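Local coordinates for protein transcriptional regulator, MarR family (Silicibacter pomeroyi DSS-3, PDB 3BOQ) that probably binds DNA and regulates transcription as a winged helix-turn-helix protein of the MarR family, at residues Ala48-Met53 and Gln118-His123. Numbering follows the deposited sequence.
Sequences AKFDAM and QASEAH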
loop_
_atom_site.group_PDB
_atom_site.type_symbol
_atom_site.label_atom_id
_atom_site.label_comp_id
_atom_site.label_asym_id
_atom_site.label_seq_id
_atom_site.Cartn_x
_atom_site.Cartn_y
_atom_site.Cartn_z
ATOM N N ALA B 48 -9.121 -5.815 2.370
ATOM C CA ALA B 48 -9.884 -4.644 2.836
ATOM C C ALA B 48 -11.016 -5.062 3.819
ATOM O O ALA B 48 -11.172 -4.455 4.887
ATOM C CB ALA B 48 -10.425 -3.842 1.652
ATOM N N LYS B 49 -11.758 -6.117 3.469
ATOM C CA LYS B 49 -12.821 -6.679 4.305
ATOM C C LYS B 49 -12.332 -7.287 5.611
ATOM O O LYS B 49 -12.880 -7.010 6.693
ATOM C CB LYS B 49 -13.570 -7.749 3.523
ATOM C CG LYS B 49 -14.514 -7.196 2.458
ATOM C CD LYS B 49 -15.523 -8.229 2.038
ATOM C CE LYS B 49 -16.326 -7.700 0.917
ATOM N NZ LYS B 49 -17.159 -8.777 0.336
ATOM N N PHE B 50 -11.319 -8.144 5.499
ATOM C CA PHE B 50 -10.660 -8.738 6.653
ATOM C C PHE B 50 -10.195 -7.623 7.586
ATOM O O PHE B 50 -10.456 -7.675 8.793
ATOM C CB PHE B 50 -9.475 -9.622 6.220
ATOM C CG PHE B 50 -8.692 -10.164 7.381
ATOM C CD1 PHE B 50 -9.160 -11.268 8.092
ATOM C CD2 PHE B 50 -7.537 -9.517 7.823
ATOM C CE1 PHE B 50 -8.481 -11.752 9.209
ATOM C CE2 PHE B 50 -6.831 -9.994 8.938
ATOM C CZ PHE B 50 -7.303 -11.124 9.632
ATOM N N ASP B 51 -9.523 -6.612 7.021
ATOM C CA ASP B 51 -9.071 -5.467 7.791
ATOM C C ASP B 51 -10.176 -4.772 8.625
ATOM O O ASP B 51 -9.996 -4.573 9.839
ATOM C CB ASP B 51 -8.318 -4.483 6.892
ATOM C CG ASP B 51 -7.970 -3.187 7.601
ATOM O OD1 ASP B 51 -7.566 -3.251 8.787
ATOM O OD2 ASP B 51 -8.114 -2.105 6.971
ATOM N N ALA B 52 -11.301 -4.415 7.992
ATOM C CA ALA B 52 -12.464 -3.867 8.712
ATOM C C ALA B 52 -12.967 -4.778 9.835
ATOM O O ALA B 52 -13.203 -4.330 10.968
ATOM C CB ALA B 52 -13.596 -3.545 7.738
HETATM N N MSE B 53 -13.125 -6.061 9.526
HETATM C CA MSE B 53 -13.602 -7.043 10.524
HETATM C C MSE B 53 -12.690 -7.191 11.749
HETATM O O MSE B 53 -13.166 -7.416 12.860
HETATM C CB MSE B 53 -13.827 -8.396 9.875
HETATM C CG MSE B 53 -14.888 -8.348 8.825
HETATM SE SE MSE B 53 -15.015 -9.978 7.747
HETATM C CE MSE B 53 -15.795 -11.197 9.120
ATOM N N GLN B 118 -11.486 -18.027 11.505
ATOM C CA GLN B 118 -10.959 -18.880 10.434
ATOM C C GLN B 118 -10.101 -18.056 9.477
ATOM O O GLN B 118 -9.059 -18.531 9.031
ATOM C CB GLN B 118 -12.074 -19.586 9.629
ATOM C CG GLN B 118 -13.063 -20.471 10.412
ATOM C CD GLN B 118 -14.229 -20.971 9.526
ATOM O OE1 GLN B 118 -14.997 -20.186 8.957
ATOM N NE2 GLN B 118 -14.354 -22.285 9.410
ATOM N N ALA B 119 -10.527 -16.827 9.162
ATOM C CA ALA B 119 -9.822 -15.984 8.190
ATOM C C ALA B 119 -8.510 -15.430 8.756
ATOM O O ALA B 119 -7.528 -15.190 8.022
ATOM C CB ALA B 119 -10.721 -14.851 7.715
ATOM N N SER B 120 -8.530 -15.210 10.067
ATOM C CA SER B 120 -7.382 -14.757 10.833
ATOM C C SER B 120 -6.285 -15.825 10.823
ATOM O O SER B 120 -5.113 -15.509 10.674
ATOM C CB SER B 120 -7.836 -14.458 12.257
ATOM O OG SER B 120 -6.856 -13.730 12.940
ATOM N N GLU B 121 -6.676 -17.087 10.964
ATOM C CA GLU B 121 -5.763 -18.219 10.886
ATOM C C GLU B 121 -5.130 -18.257 9.490
ATOM O O GLU B 121 -3.894 -18.352 9.355
ATOM C CB GLU B 121 -6.536 -19.516 11.175
ATOM C CG GLU B 121 -5.760 -20.643 11.822
ATOM C CD GLU B 121 -6.683 -21.698 12.526
ATOM O OE1 GLU B 121 -7.935 -21.736 12.277
ATOM O OE2 GLU B 121 -6.143 -22.507 13.333
ATOM N N ALA B 122 -5.986 -18.171 8.470
ATOM C CA ALA B 122 -5.599 -18.192 7.049
ATOM C C ALA B 122 -4.649 -17.057 6.673
ATOM O O ALA B 122 -3.681 -17.269 5.950
ATOM C CB ALA B 122 -6.844 -18.151 6.153
ATOM N N HIS B 123 -4.959 -15.865 7.168
ATOM C CA HIS B 123 -4.203 -14.638 6.911
ATOM C C HIS B 123 -2.738 -14.748 7.410
ATOM O O HIS B 123 -1.806 -14.381 6.684
ATOM C CB HIS B 123 -4.906 -13.470 7.620
ATOM C CG HIS B 123 -4.118 -12.204 7.635
ATOM N ND1 HIS B 123 -3.103 -11.973 8.535
ATOM C CD2 HIS B 123 -4.211 -11.085 6.878
ATOM C CE1 HIS B 123 -2.598 -10.772 8.325
ATOM N NE2 HIS B 123 -3.252 -10.216 7.322
#
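Phe50 reaches out from helix 47-58 and lays its ring against helix 110-130, between the methyl of Ala119 and the imidazole of His123. Its CB points at the partner helix, and with CG anti to the backbone N (chi1 175°) the ring is carried across the gap between backbones whose local axes come no nearer than 11.1 Å. From CG the ring runs outward along two flanks. On one, CD1 rests on Ala119 CB at 3.9 Å, and the next atom, CE1, comes up obliquely to the backbone, 3.6 Å from Ser120 N. At the tip, CZ sits 3.8 Å from Ser120 CA and close to His123 CB. On the other flank CE2 slides over the face of the imidazole, 3.5 Å from His123 CD2, and CD2 of Phe50 touches the same carbon. The two rings form an offset stack, centroids 4.7 Å apart and planes only 14° from parallel, with Phe50 CE2 lying toward the rim of the imidazole. His123 CB lies over the face of the phenylalanine ring as well, in a CH-pi contact. No hydrogen bond crosses this interface; the contact is made by van der Waals packing of the Phe50 ring on the imidazole, the Ala119 methyl and the helix backbone. Phe116, one turn before Ser120, also meets the Phe50 ring in a nearly parallel plane, and Leu39 of helix 12-43 touches both Phe50 and His123. Trp21 of the second subunit packs on His123, bringing the dimer partner up to the contact. The two segments run at 121° between their N-to-C directions, and the aromatic packing joins the first helix of the MarR winged helix-turn-helix domain to the long helix that follows the wing and leads into the dimerisation region.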